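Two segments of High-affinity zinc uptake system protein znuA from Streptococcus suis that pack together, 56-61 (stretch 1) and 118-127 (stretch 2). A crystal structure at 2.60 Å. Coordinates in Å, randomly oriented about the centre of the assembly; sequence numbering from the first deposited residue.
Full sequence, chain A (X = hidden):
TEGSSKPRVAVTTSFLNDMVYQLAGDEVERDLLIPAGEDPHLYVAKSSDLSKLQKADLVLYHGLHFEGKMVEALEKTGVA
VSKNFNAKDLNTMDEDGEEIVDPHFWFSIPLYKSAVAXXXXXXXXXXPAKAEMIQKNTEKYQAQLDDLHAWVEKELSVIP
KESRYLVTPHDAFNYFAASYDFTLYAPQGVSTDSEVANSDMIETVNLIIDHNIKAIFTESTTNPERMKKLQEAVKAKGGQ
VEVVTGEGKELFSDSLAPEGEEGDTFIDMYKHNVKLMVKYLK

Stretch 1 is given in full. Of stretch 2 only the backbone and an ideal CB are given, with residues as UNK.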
ATOM      1  N   ALA A  56     -16.579  -7.830  16.720  1.00 52.97           N
ATOM      2  CA  ALA A  56     -16.630  -6.500  16.124  1.00 50.77           C
ATOM      3  C   ALA A  56     -18.044  -6.077  15.735  1.00 47.93           C
ATOM      4  O   ALA A  56     -18.839  -6.884  15.254  1.00 44.33           O
ATOM      5  CB  ALA A  56     -15.700  -6.427  14.920  1.00 47.76           C
ATOM      6  N   ASP A  57     -18.347  -4.802  15.952  1.00 59.75           N
ATOM      7  CA  ASP A  57     -19.609  -4.224  15.515  1.00 58.17           C
ATOM      8  C   ASP A  57     -19.508  -3.879  14.036  1.00 59.06           C
ATOM      9  O   ASP A  57     -20.505  -3.872  13.314  1.00 60.03           O
ATOM     10  CB  ASP A  57     -19.929  -2.965  16.323  1.00 58.23           C
ATOM     11  CG  ASP A  57     -20.046  -3.238  17.812  1.00 60.34           C
ATOM     12  OD1 ASP A  57     -20.563  -4.311  18.189  1.00 60.62           O
ATOM     13  OD2 ASP A  57     -19.625  -2.371  18.608  1.00 58.59           O
ATOM     14  N   LEU A  58     -18.287  -3.589  13.599  1.00 48.75           N
ATOM     15  CA  LEU A  58     -18.008  -3.256  12.208  1.00 47.97           C
ATOM     16  C   LEU A  58     -16.622  -3.761  11.840  1.00 44.00           C
ATOM     17  O   LEU A  58     -15.667  -3.565  12.585  1.00 45.36           O
ATOM     18  CB  LEU A  58     -18.079  -1.741  11.992  1.00 46.48           C
ATOM     19  CG  LEU A  58     -17.605  -1.201  10.640  1.00 39.27           C
ATOM     20  CD1 LEU A  58     -18.496  -1.708   9.520  1.00 41.46           C
ATOM     21  CD2 LEU A  58     -17.561   0.319  10.641  1.00 35.43           C
ATOM     22  N   VAL A  59     -16.513  -4.416  10.691  1.00 49.27           N
ATOM     23  CA  VAL A  59     -15.219  -4.883  10.211  1.00 54.43           C
ATOM     24  C   VAL A  59     -14.876  -4.222   8.878  1.00 53.83           C
ATOM     25  O   VAL A  59     -15.667  -4.266   7.939  1.00 55.54           O
ATOM     26  CB  VAL A  59     -15.190  -6.419  10.059  1.00 59.22           C
ATOM     27  CG1 VAL A  59     -13.885  -6.870   9.415  1.00 54.26           C
ATOM     28  CG2 VAL A  59     -15.383  -7.092  11.411  1.00 56.81           C
ATOM     29  N   LEU A  60     -13.700  -3.605   8.802  1.00 49.22           N
ATOM     30  CA  LEU A  60     -13.271  -2.925   7.581  1.00 46.84           C
ATOM     31  C   LEU A  60     -11.979  -3.515   7.023  1.00 49.04           C
ATOM     32  O   LEU A  60     -11.033  -3.778   7.769  1.00 49.91           O
ATOM     33  CB  LEU A  60     -13.094  -1.426   7.830  1.00 42.68           C
ATOM     34  CG  LEU A  60     -14.371  -0.594   7.943  1.00 41.59           C
ATOM     35  CD1 LEU A  60     -14.055   0.811   8.423  1.00 39.49           C
ATOM     36  CD2 LEU A  60     -15.103  -0.561   6.611  1.00 40.89           C
ATOM     37  N   TYR A  61     -11.948  -3.723   5.709  1.00 52.45           N
ATOM     38  CA  TYR A  61     -10.767  -4.266   5.047  1.00 51.82           C
ATOM     39  C   TYR A  61     -10.619  -3.735   3.623  1.00 51.91           C
ATOM     40  O   TYR A  61     -11.547  -3.143   3.071  1.00 49.82           O
ATOM     41  CB  TYR A  61     -10.801  -5.797   5.045  1.00 51.12           C
ATOM     42  CG  TYR A  61     -11.883  -6.395   4.173  1.00 53.02           C
ATOM     43  CD1 TYR A  61     -13.223  -6.283   4.517  1.00 53.31           C
ATOM     44  CD2 TYR A  61     -11.562  -7.082   3.010  1.00 54.26           C
ATOM     45  CE1 TYR A  61     -14.213  -6.832   3.724  1.00 53.85           C
ATOM     46  CE2 TYR A  61     -12.546  -7.636   2.211  1.00 53.43           C
ATOM     47  CZ  TYR A  61     -13.869  -7.508   2.572  1.00 55.08           C
ATOM     48  OH  TYR A  61     -14.849  -8.058   1.776  1.00 52.80           O
ATOM     49  N   UNK A 118     -16.251   5.285   1.610  1.00 39.40           N
ATOM     50  CA  UNK A 118     -16.920   4.087   2.103  1.00 37.93           C
ATOM     51  C   UNK A 118     -16.766   3.973   3.617  1.00 38.61           C
ATOM     52  O   UNK A 118     -17.735   3.725   4.333  1.00 39.48           O
ATOM     53  CB  UNK A 118     -16.362   2.839   1.416  1.00 37.93           C
ATOM     54  N   UNK A 119     -15.539   4.161   4.094  1.00 39.20           N
ATOM     55  CA  UNK A 119     -15.246   4.098   5.521  1.00 37.33           C
ATOM     56  C   UNK A 119     -16.071   5.118   6.291  1.00 38.42           C
ATOM     57  O   UNK A 119     -16.612   4.822   7.357  1.00 41.71           O
ATOM     58  CB  UNK A 119     -13.754   4.329   5.772  1.00 37.33           C
ATOM     59  N   UNK A 120     -16.159   6.323   5.745  1.00 40.16           N
ATOM     60  CA  UNK A 120     -16.949   7.379   6.357  1.00 39.87           C
ATOM     61  C   UNK A 120     -18.408   6.959   6.501  1.00 43.10           C
ATOM     62  O   UNK A 120     -18.998   7.091   7.570  1.00 44.34           O
ATOM     63  CB  UNK A 120     -16.847   8.664   5.533  1.00 39.87           C
ATOM     64  N   UNK A 121     -18.981   6.439   5.420  1.00 52.87           N
ATOM     65  CA  UNK A 121     -20.396   6.085   5.391  1.00 52.07           C
ATOM     66  C   UNK A 121     -20.711   4.863   6.247  1.00 51.68           C
ATOM     67  O   UNK A 121     -21.875   4.565   6.510  1.00 57.52           O
ATOM     68  CB  UNK A 121     -20.838   5.830   3.949  1.00 52.07           C
ATOM     69  N   UNK A 122     -19.670   4.159   6.671  1.00 46.80           N
ATOM     70  CA  UNK A 122     -19.834   3.004   7.546  1.00 48.74           C
ATOM     71  C   UNK A 122     -19.684   3.386   9.014  1.00 52.48           C
ATOM     72  O   UNK A 122     -20.279   2.763   9.892  1.00 50.34           O
ATOM     73  CB  UNK A 122     -18.819   1.918   7.183  1.00 48.74           C
ATOM     74  N   UNK A 123     -18.879   4.408   9.277  1.00 65.77           N
ATOM     75  CA  UNK A 123     -18.758   4.929  10.625  1.00 63.94           C
ATOM     76  C   UNK A 123     -19.982   5.789  10.926  1.00 63.53           C
ATOM     77  O   UNK A 123     -20.560   5.682  11.998  1.00 63.45           O
ATOM     78  CB  UNK A 123     -17.465   5.729  10.793  1.00 63.94           C
ATOM     79  N   UNK A 124     -20.385   6.632   9.979  1.00 54.44           N
ATOM     80  CA  UNK A 124     -21.735   7.158  10.000  1.00 53.44           C
ATOM     81  C   UNK A 124     -22.532   5.889   9.844  1.00 57.13           C
ATOM     82  O   UNK A 124     -22.011   4.924   9.300  1.00 59.68           O
ATOM     83  CB  UNK A 124     -22.020   8.207   8.924  1.00 53.44           C
ATOM     84  N   UNK A 125     -23.790   5.896  10.276  1.00 83.07           N
ATOM     85  CA  UNK A 125     -24.615   4.689  10.302  1.00 87.08           C
ATOM     86  C   UNK A 125     -24.174   3.705  11.381  1.00 82.83           C
ATOM     87  O   UNK A 125     -24.826   2.689  11.613  1.00 84.24           O
ATOM     88  CB  UNK A 125     -24.578   4.002   8.935  1.00 87.08           C
ATOM     89  N   UNK A 126     -23.053   4.003  12.031  1.00 43.46           N
ATOM     90  CA  UNK A 126     -22.585   3.192  13.154  1.00 40.67           C
ATOM     91  C   UNK A 126     -22.734   4.131  14.347  1.00 42.33           C
ATOM     92  O   UNK A 126     -23.063   3.718  15.465  1.00 43.65           O
ATOM     93  CB  UNK A 126     -21.155   2.680  12.973  1.00 40.67           C
ATOM     94  N   UNK A 127     -22.490   5.408  14.089  1.00 41.70           N
ATOM     95  CA  UNK A 127     -22.652   6.443  15.092  1.00 39.12           C
ATOM     96  C   UNK A 127     -23.568   7.547  14.588  1.00 42.67           C
ATOM     97  O   UNK A 127     -23.105   8.621  14.211  1.00 44.36           O
ATOM     98  CB  UNK A 127     -21.292   7.020  15.488  1.00 39.12           C
TER

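Stretch 1 offers a strand, 58-61, whose alternate side chains, Leu-58 and Leu-60, reach toward a helix running antiparallel to it, the axes 10.3 Å apart at closest. No backbone hydrogen bond joins the two, so side chains must fill the gap, and the visible surface asks mainly for apolar atoms.

Position 118 is helical, with CB sideways and nothing of stretch 1 within 5.5 Å of it. Many residues would do; Val-118, chi1 t, sits here and stays just out of contact.

At 119 the backbone comes close: its CA lies 7.6 Å from the CA of Leu-60. The ideal CB, sideways, is already 4.4 Å from Leu-60 CD1, so even a single methyl can touch, and a small apolar residue suits. Ala-119 does just that, its CB 4.4 Å from Leu-60 CD1.

Position 120 points away and is free of demands from stretch 1, so polar or apolar residues would serve equally as far as that stretch is concerned. Ser-120 accepts a hydrogen bond at OG from the side chain at 124. Position 121 is out of reach, open to polar residues, and holds Glu-121.

CA-to-CB at 122 points toward the strand, its ideal CB 4.0 Å from Leu-58 CD2 and 4.5 Å from Leu-60 CD2. Leucine, methionine or a long polar chain with an aliphatic stem could all fit; stretch 1 places no charged group near its end. Glu-122 takes the last course: CG lies 4.5 Å from Leu-60 CD2, while OE2 comes within 3.5 Å of Leu-58 CD1, a contact without a polar partner.

At 123 CB is sideways and 5.4 Å from Leu-58 CD2, so a chain with reach is needed: leucine, isoleucine or methionine. Leu-123 (m, t) brings its end nearer, CD2 3.9 Å from Leu-58 CD2.

Position 124 leaves helical phi/psi and is out of reach, so polar residues are welcome. Gln-124 gives the bond to Ser-120, NE2 to OG 2.6 Å. Position 125 has positive phi, 71°, where glycine or asparagine would be easy; Lys-125, poorly ordered, places NZ 3.6 Å from Glu-122 OE1, a long salt bridge.

Position 126 turns back toward the strand, its ideal CB 4.9 Å from Leu-58 CD2, which invites a branched or long apolar side chain. Leu-126 (t, p) sets CD2 3.8 Å from Leu-58 CD2 and CD1 4.4 Å from Asp-57 CB. Leu-58 CD2 thus meets two leucine methyls.

Position 127 is out of reach, and stretch 1 would admit polar or apolar residues alike; Leu-127 occupies it.

Stretch 2 (118-127) VASEELQKLL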
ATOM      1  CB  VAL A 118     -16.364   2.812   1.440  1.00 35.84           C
ATOM      2  CG1 VAL A 118     -17.017   1.575   2.035  1.00 36.14           C
ATOM      3  CG2 VAL A 118     -16.580   2.861  -0.062  1.00 36.42           C
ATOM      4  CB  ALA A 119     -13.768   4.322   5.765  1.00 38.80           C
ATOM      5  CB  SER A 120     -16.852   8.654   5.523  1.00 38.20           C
ATOM      6  OG  SER A 120     -17.609   9.695   6.105  1.00 41.06           O
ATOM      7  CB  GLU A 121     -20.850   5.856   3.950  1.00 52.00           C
ATOM      8  CG  GLU A 121     -20.452   6.985   3.009  1.00 53.65           C
ATOM      9  CD  GLU A 121     -21.148   6.903   1.664  1.00 61.83           C
ATOM     10  OE1 GLU A 121     -20.860   7.741   0.780  1.00 61.00           O
ATOM     11  OE2 GLU A 121     -21.990   5.999   1.491  1.00 66.62           O
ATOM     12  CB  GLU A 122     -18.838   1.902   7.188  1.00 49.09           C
ATOM     13  CG  GLU A 122     -19.233   1.087   5.971  1.00 51.85           C
ATOM     14  CD  GLU A 122     -20.560   0.381   6.151  1.00 54.38           C
ATOM     15  OE1 GLU A 122     -21.530   0.759   5.459  1.00 56.74           O
ATOM     16  OE2 GLU A 122     -20.636  -0.548   6.983  1.00 54.05           O
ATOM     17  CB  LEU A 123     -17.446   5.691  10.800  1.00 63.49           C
ATOM     18  CG  LEU A 123     -16.197   4.803  10.673  1.00 64.78           C
ATOM     19  CD1 LEU A 123     -14.914   5.623  10.606  1.00 66.23           C
ATOM     20  CD2 LEU A 123     -16.122   3.784  11.802  1.00 63.24           C
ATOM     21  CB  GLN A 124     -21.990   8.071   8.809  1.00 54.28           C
ATOM     22  CG  GLN A 124     -20.934   9.118   8.575  1.00 53.25           C
ATOM     23  CD  GLN A 124     -21.195   9.901   7.310  1.00 57.04           C
ATOM     24  OE1 GLN A 124     -22.299  10.395   7.095  1.00 58.49           O
ATOM     25  NE2 GLN A 124     -20.182  10.019   6.462  1.00 56.28           N
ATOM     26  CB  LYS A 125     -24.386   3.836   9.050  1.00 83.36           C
ATOM     27  CG  LYS A 125     -24.920   2.396   9.142  1.00 85.12           C
ATOM     28  CD  LYS A 125     -24.600   1.584   7.897  1.00 90.68           C
ATOM     29  CE  LYS A 125     -25.308   2.168   6.700  1.00 97.25           C
ATOM     30  NZ  LYS A 125     -25.131   1.308   5.505  1.00 98.89           N
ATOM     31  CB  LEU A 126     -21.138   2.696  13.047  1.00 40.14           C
ATOM     32  CG  LEU A 126     -20.624   1.823  14.204  1.00 36.96           C
ATOM     33  CD1 LEU A 126     -21.521   0.621  14.380  1.00 40.71           C
ATOM     34  CD2 LEU A 126     -19.200   1.387  13.938  1.00 39.24           C
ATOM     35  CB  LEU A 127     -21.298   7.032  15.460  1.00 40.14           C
ATOM     36  CG  LEU A 127     -20.372   6.158  16.296  1.00 41.58           C
ATOM     37  CD1 LEU A 127     -19.006   6.805  16.452  1.00 42.75           C
ATOM     38  CD2 LEU A 127     -20.989   5.890  17.657  1.00 47.04           C
TER
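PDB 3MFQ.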